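Local coordinates for protein orotidine 5'-phosphate decarboxylase (Streptomyces avermitilis, PDB 3V75) that probably catalyses the decarboxylation of orotidine 5'-phosphate to UMP, the last step of de novo UMP biosynthesis, at residues 158-163 and 169-174; 118-123 and 132-137. All coordinates share one frame; numbering follows the deposited sequence.

Contact 1: residues 158-163 and 169-174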
loop_
_atom_site.group_PDB
_atom_site.type_symbol
_atom_site.label_atom_id
_atom_site.label_comp_id
_atom_site.label_asym_id
_atom_site.label_seq_id
_atom_site.Cartn_x
_atom_site.Cartn_y
_atom_site.Cartn_z
ATOM N N ARG A 158 -0.394 -12.922 7.118
ATOM C CA ARG A 158 -0.701 -13.559 8.397
ATOM C C ARG A 158 -0.695 -12.615 9.626
ATOM O O ARG A 158 -1.597 -12.694 10.462
ATOM C CB ARG A 158 0.220 -14.759 8.637
ATOM C CG ARG A 158 -0.176 -15.529 9.914
ATOM C CD ARG A 158 0.658 -16.820 10.070
ATOM N NE ARG A 158 2.078 -16.507 10.015
ATOM C CZ ARG A 158 3.035 -17.203 10.638
ATOM N NH1 ARG A 158 2.706 -18.281 11.399
ATOM N NH2 ARG A 158 4.312 -16.794 10.535
ATOM N N PRO A 159 0.306 -11.724 9.753
ATOM C CA PRO A 159 0.242 -10.851 10.951
ATOM C C PRO A 159 -1.027 -9.999 10.998
ATOM O O PRO A 159 -1.544 -9.721 12.104
ATOM C CB PRO A 159 1.498 -9.953 10.816
ATOM C CG PRO A 159 2.461 -10.803 9.976
ATOM C CD PRO A 159 1.553 -11.527 8.986
ATOM N N ALA A 160 -1.513 -9.555 9.845
ATOM C CA ALA A 160 -2.744 -8.760 9.802
ATOM C C ALA A 160 -3.975 -9.633 10.062
ATOM O O ALA A 160 -4.903 -9.196 10.758
ATOM C CB ALA A 160 -2.880 -8.065 8.442
ATOM N N VAL A 161 -4.012 -10.857 9.517
ATOM C CA VAL A 161 -5.108 -11.789 9.817
ATOM C C VAL A 161 -5.203 -12.040 11.316
ATOM O O VAL A 161 -6.297 -11.958 11.905
ATOM C CB VAL A 161 -4.922 -13.160 9.081
ATOM C CG1 VAL A 161 -5.988 -14.179 9.524
ATOM C CG2 VAL A 161 -4.969 -12.972 7.546
ATOM N N GLU A 162 -4.072 -12.343 11.954
ATOM C CA GLU A 162 -4.106 -12.685 13.374
ATOM C C GLU A 162 -4.553 -11.502 14.220
ATOM O O GLU A 162 -5.339 -11.644 15.161
ATOM C CB GLU A 162 -2.724 -13.162 13.848
ATOM C CG GLU A 162 -2.304 -14.500 13.264
ATOM C CD GLU A 162 -0.803 -14.817 13.577
ATOM O OE1 GLU A 162 -0.051 -13.916 14.069
ATOM O OE2 GLU A 162 -0.351 -15.964 13.289
ATOM N N LEU A 163 -4.023 -10.320 13.920
ATOM C CA LEU A 163 -4.388 -9.158 14.738
ATOM C C LEU A 163 -5.841 -8.770 14.504
ATOM O O LEU A 163 -6.549 -8.407 15.455
ATOM C CB LEU A 163 -3.455 -7.981 14.449
ATOM C CG LEU A 163 -3.731 -6.776 15.341
ATOM C CD1 LEU A 163 -3.836 -7.160 16.862
ATOM C CD2 LEU A 163 -2.680 -5.653 15.111
ATOM N N ALA A 169 -11.768 -7.214 14.048
ATOM C CA ALA A 169 -11.698 -6.523 12.758
ATOM C C ALA A 169 -11.625 -7.534 11.627
ATOM O O ALA A 169 -11.547 -8.756 11.858
ATOM C CB ALA A 169 -10.488 -5.590 12.711
ATOM N N GLY A 170 -11.672 -7.043 10.391
ATOM C CA GLY A 170 -11.595 -7.913 9.223
ATOM C C GLY A 170 -10.597 -7.391 8.199
ATOM O O GLY A 170 -9.966 -6.334 8.380
ATOM N N LEU A 171 -10.452 -8.147 7.118
ATOM C CA LEU A 171 -9.639 -7.722 5.981
ATOM C C LEU A 171 -10.467 -7.875 4.711
ATOM O O LEU A 171 -11.378 -8.716 4.665
ATOM C CB LEU A 171 -8.380 -8.592 5.808
ATOM C CG LEU A 171 -7.402 -8.621 6.998
ATOM C CD1 LEU A 171 -6.246 -9.624 6.680
ATOM C CD2 LEU A 171 -6.837 -7.260 7.337
ATOM N N PHE A 172 -10.129 -7.077 3.690
ATOM C CA PHE A 172 -10.579 -7.346 2.319
ATOM C C PHE A 172 -9.350 -7.482 1.464
ATOM O O PHE A 172 -8.584 -6.522 1.272
ATOM C CB PHE A 172 -11.458 -6.214 1.802
ATOM C CG PHE A 172 -12.845 -6.193 2.441
ATOM C CD1 PHE A 172 -13.094 -5.419 3.579
ATOM C CD2 PHE A 172 -13.891 -6.978 1.919
ATOM C CE1 PHE A 172 -14.358 -5.411 4.163
ATOM C CE2 PHE A 172 -15.138 -6.965 2.502
ATOM C CZ PHE A 172 -15.376 -6.184 3.618
ATOM N N VAL A 173 -9.142 -8.694 0.961
ATOM C CA VAL A 173 -7.983 -8.994 0.129
ATOM C C VAL A 173 -8.328 -8.728 -1.316
ATOM O O VAL A 173 -9.349 -9.217 -1.790
ATOM C CB VAL A 173 -7.559 -10.489 0.313
ATOM C CG1 VAL A 173 -6.347 -10.815 -0.573
ATOM C CG2 VAL A 173 -7.246 -10.751 1.815
ATOM N N LEU A 174 -7.486 -7.982 -2.033
ATOM C CA LEU A 174 -7.748 -7.769 -3.459
ATOM C C LEU A 174 -7.810 -9.108 -4.174
ATOM O O LEU A 174 -6.890 -9.928 -4.042
ATOM C CB LEU A 174 -6.640 -6.948 -4.098
ATOM C CG LEU A 174 -6.343 -5.584 -3.487
ATOM C CD1 LEU A 174 -5.218 -4.885 -4.211
ATOM C CD2 LEU A 174 -7.621 -4.694 -3.483
#
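Leu171 reaches out from its strand to the flank of the helix at Ala160 and Val161, and its isobutyl end makes nearly all of the contact. The tight spot is at CD1: Leu171 CD1 lies 3.7 Å from Val161 CG2 and 3.8 Å from the backbone N of Val161, so one methyl sits against both the side chain and the main chain of the helix. CG2 of Val161 stands beside its own backbone N, with CG1 anti to that N (chi1 174°), which explains why CG2 is the branch that meets the leucine. The two side chains cross at about a right angle. Packing is looser on Ala160, whose CB is 4.1 Å from Leu171 CD1 and 4.2 Å from Leu171 CD2. No hydrogen bond joins the segments, and the 127 Å² they bury is apolar in character. On the far side of the helix, Arg158 and Glu162 are exposed and do not touch the strand. Phe217 of strand 217-221 packs on both Val161 and Leu171, Pro159 and Leu163 lean on helix 124-134, and strand 170-176 is hydrogen-bonded between strands 145-148 and 217-221 of the barrel.

Contact 2: residues 118-123 and 132-137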
loop_
_atom_site.group_PDB
_atom_site.type_symbol
_atom_site.label_atom_id
_atom_site.label_comp_id
_atom_site.label_asym_id
_atom_site.label_seq_id
_atom_site.Cartn_x
_atom_site.Cartn_y
_atom_site.Cartn_z
ATOM N N ALA A 118 -6.790 1.185 2.061
ATOM C CA ALA A 118 -5.389 1.605 2.029
ATOM C C ALA A 118 -4.520 0.627 1.218
ATOM O O ALA A 118 -3.342 0.915 0.921
ATOM C CB ALA A 118 -4.870 1.738 3.452
ATOM N N LYS A 119 -5.097 -0.519 0.850
ATOM C CA LYS A 119 -4.411 -1.510 -0.013
ATOM C C LYS A 119 -2.955 -1.724 0.398
ATOM O O LYS A 119 -2.029 -1.592 -0.410
ATOM C CB LYS A 119 -4.544 -1.153 -1.499
ATOM C CG LYS A 119 -6.014 -1.197 -1.977
ATOM C CD LYS A 119 -6.068 -0.981 -3.486
ATOM C CE LYS A 119 -7.538 -0.950 -4.014
ATOM N NZ LYS A 119 -8.286 0.255 -3.484
ATOM N N ARG A 120 -2.770 -2.053 1.677
ATOM C CA ARG A 120 -1.398 -2.267 2.188
ATOM C C ARG A 120 -0.971 -3.698 1.944
ATOM O O ARG A 120 -1.785 -4.627 1.920
ATOM C CB ARG A 120 -1.331 -1.972 3.695
ATOM C CG ARG A 120 -1.786 -0.547 4.064
ATOM C CD ARG A 120 -0.968 0.519 3.323
ATOM N NE ARG A 120 -1.031 1.836 3.998
ATOM C CZ ARG A 120 -1.412 3.004 3.455
ATOM N NH1 ARG A 120 -1.835 3.059 2.181
ATOM N NH2 ARG A 120 -1.356 4.102 4.205
ATOM N N GLY A 121 0.332 -3.901 1.832
ATOM C CA GLY A 121 0.832 -5.260 1.685
ATOM C C GLY A 121 2.339 -5.267 1.850
ATOM O O GLY A 121 3.052 -4.651 1.048
ATOM N N ASP A 122 2.823 -5.949 2.888
ATOM C CA ASP A 122 4.259 -6.046 3.131
ATOM C C ASP A 122 4.526 -7.353 3.913
ATOM O O ASP A 122 3.647 -8.227 3.978
ATOM C CB ASP A 122 4.764 -4.797 3.877
ATOM C CG ASP A 122 6.195 -4.411 3.495
ATOM O OD1 ASP A 122 7.079 -5.316 3.499
ATOM O OD2 ASP A 122 6.434 -3.224 3.167
ATOM N N ILE A 123 5.715 -7.486 4.496
ATOM C CA ILE A 123 6.169 -8.767 5.031
ATOM C C ILE A 123 6.479 -8.652 6.522
ATOM O O ILE A 123 7.004 -7.618 6.986
ATOM C CB ILE A 123 7.485 -9.123 4.280
ATOM C CG1 ILE A 123 7.129 -9.579 2.844
ATOM C CG2 ILE A 123 8.359 -10.110 4.984
ATOM C CD1 ILE A 123 8.368 -9.293 1.887
ATOM N N GLU A 132 -0.878 -2.835 13.105
ATOM C CA GLU A 132 -0.811 -1.985 14.316
ATOM C C GLU A 132 -1.502 -0.625 14.017
ATOM O O GLU A 132 -2.188 -0.051 14.862
ATOM C CB GLU A 132 0.677 -1.774 14.771
ATOM C CG GLU A 132 0.934 -0.797 15.956
ATOM C CD GLU A 132 2.429 -0.713 16.438
ATOM O OE1 GLU A 132 3.130 -1.759 16.351
ATOM O OE2 GLU A 132 2.863 0.325 16.955
ATOM N N ALA A 133 -1.235 -0.088 12.815
ATOM C CA ALA A 133 -1.786 1.222 12.441
ATOM C C ALA A 133 -3.318 1.174 12.303
ATOM O O ALA A 133 -4.007 2.123 12.691
ATOM C CB ALA A 133 -1.191 1.680 11.105
ATOM N N PHE A 134 -3.844 0.090 11.732
ATOM C CA PHE A 134 -5.252 0.093 11.314
ATOM C C PHE A 134 -6.166 -0.891 12.055
ATOM O O PHE A 134 -7.397 -0.777 11.928
ATOM C CB PHE A 134 -5.346 -0.208 9.817
ATOM C CG PHE A 134 -4.676 0.820 8.953
ATOM C CD1 PHE A 134 -5.181 2.101 8.885
ATOM C CD2 PHE A 134 -3.524 0.519 8.236
ATOM C CE1 PHE A 134 -4.553 3.083 8.090
ATOM C CE2 PHE A 134 -2.896 1.465 7.456
ATOM C CZ PHE A 134 -3.407 2.772 7.369
ATOM N N LEU A 135 -5.619 -1.884 12.760
ATOM C CA LEU A 135 -6.436 -3.025 13.216
ATOM C C LEU A 135 -6.359 -3.278 14.692
ATOM O O LEU A 135 -6.889 -4.276 15.168
ATOM C CB LEU A 135 -6.060 -4.306 12.455
ATOM C CG LEU A 135 -6.310 -4.220 10.939
ATOM C CD1 LEU A 135 -5.595 -5.349 10.203
ATOM C CD2 LEU A 135 -7.814 -4.150 10.580
ATOM N N ARG A 136 -5.705 -2.411 15.438
ATOM C CA ARG A 136 -5.687 -2.591 16.875
ATOM C C ARG A 136 -6.416 -1.434 17.539
ATOM O O ARG A 136 -6.242 -0.296 17.105
ATOM C CB ARG A 136 -4.247 -2.654 17.350
ATOM C CG ARG A 136 -4.211 -3.187 18.742
ATOM C CD ARG A 136 -2.855 -3.742 19.032
ATOM N NE ARG A 136 -1.896 -2.674 19.236
ATOM C CZ ARG A 136 -0.616 -2.942 19.465
ATOM N NH1 ARG A 136 -0.248 -4.235 19.503
ATOM N NH2 ARG A 136 0.262 -1.960 19.677
ATOM N N LYS A 137 -7.165 -1.664 18.620
ATOM C CA LYS A 137 -8.029 -0.556 19.100
ATOM C C LYS A 137 -7.400 0.705 19.624
ATOM O O LYS A 137 -8.053 1.754 19.701
ATOM C CB LYS A 137 -9.013 -1.030 20.134
ATOM C CG LYS A 137 -8.333 -1.567 21.378
ATOM C CD LYS A 137 -9.421 -1.618 22.415
ATOM C CE LYS A 137 -8.873 -1.921 23.803
ATOM N NZ LYS A 137 -10.088 -1.895 24.676
#
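Ala118 and Phe134 mark the nearest backbone approach, 9.4 Å between their CA atoms, a separation that side chains must bridge from the strand end to the last turn of the helix. Phe134 does so from the helix, its CB directed at the strand and CG placed beside the backbone N (chi1 -63°). Its far end meets Arg120 along the arginine chain: Phe134 CE2 is 3.9 Å from Arg120 NE and 4.1 Å from Arg120 CG, while Phe134 CZ lies 4.0 Å from Arg120 NH2. The ring and guanidinium planes are 71° apart, which rules out a parallel stack. Ala118 CB completes the surface, 4.3 Å from Phe134 CZ, and also lies on one side of the Arg120 guanidinium, 3.5 Å above its plane and offset toward the rim.

A bend at chi2 folds Arg120 back along its own strand, where NH1 donates to Ala118 O at 2.9 Å. That bond is bent, 137° at the hydrogen, but lies in the carbonyl plane on a lone pair. NH2 forms salt bridges with Glu90 and with Glu90 of the second subunit; these carboxylates probably offset the close approach of Arg120 NH2 from that subunit. Replacing Arg120 by an alanine is likely to leave Ala118 O and both Glu90 carboxylates without this cationic partner, and to open a gap at the end of the Phe134 ring.

Between Ala118 and Arg120, Lys119, the predicted proton donor, forms salt bridges with Asp117 and with Asp122 of the second subunit. The arrangement belongs to a beta-alpha unit of a TIM barrel, with the strand's C-terminal end carrying the probable active site of an OMP decarboxylase at the dimer interface.

Contact 2 comes first along the chain and closes before contact 1 opens; their centres are about 8 Å apart. Contact 2 joins strand 113-120 to helix 124-134, contact 1 joins helix 158-167 to strand 170-176, and strand 145-148 lies between the two strands in the closed parallel barrel. They touch directly: Leu135 CD1 is 3.7 Å from Leu171 CD2, and Leu135 CD2 is 3.7 Å from Ala169 CB. Nearer the predicted active site, Leu174 CD2 lies 3.8 Å from Lys119 CE. The two contacts thus belong to successive beta-alpha-beta units that share strand 145-148, and Leu135 joins their apolar packing between barrel and helices, while strand 113-120 also takes part in the dimer interface.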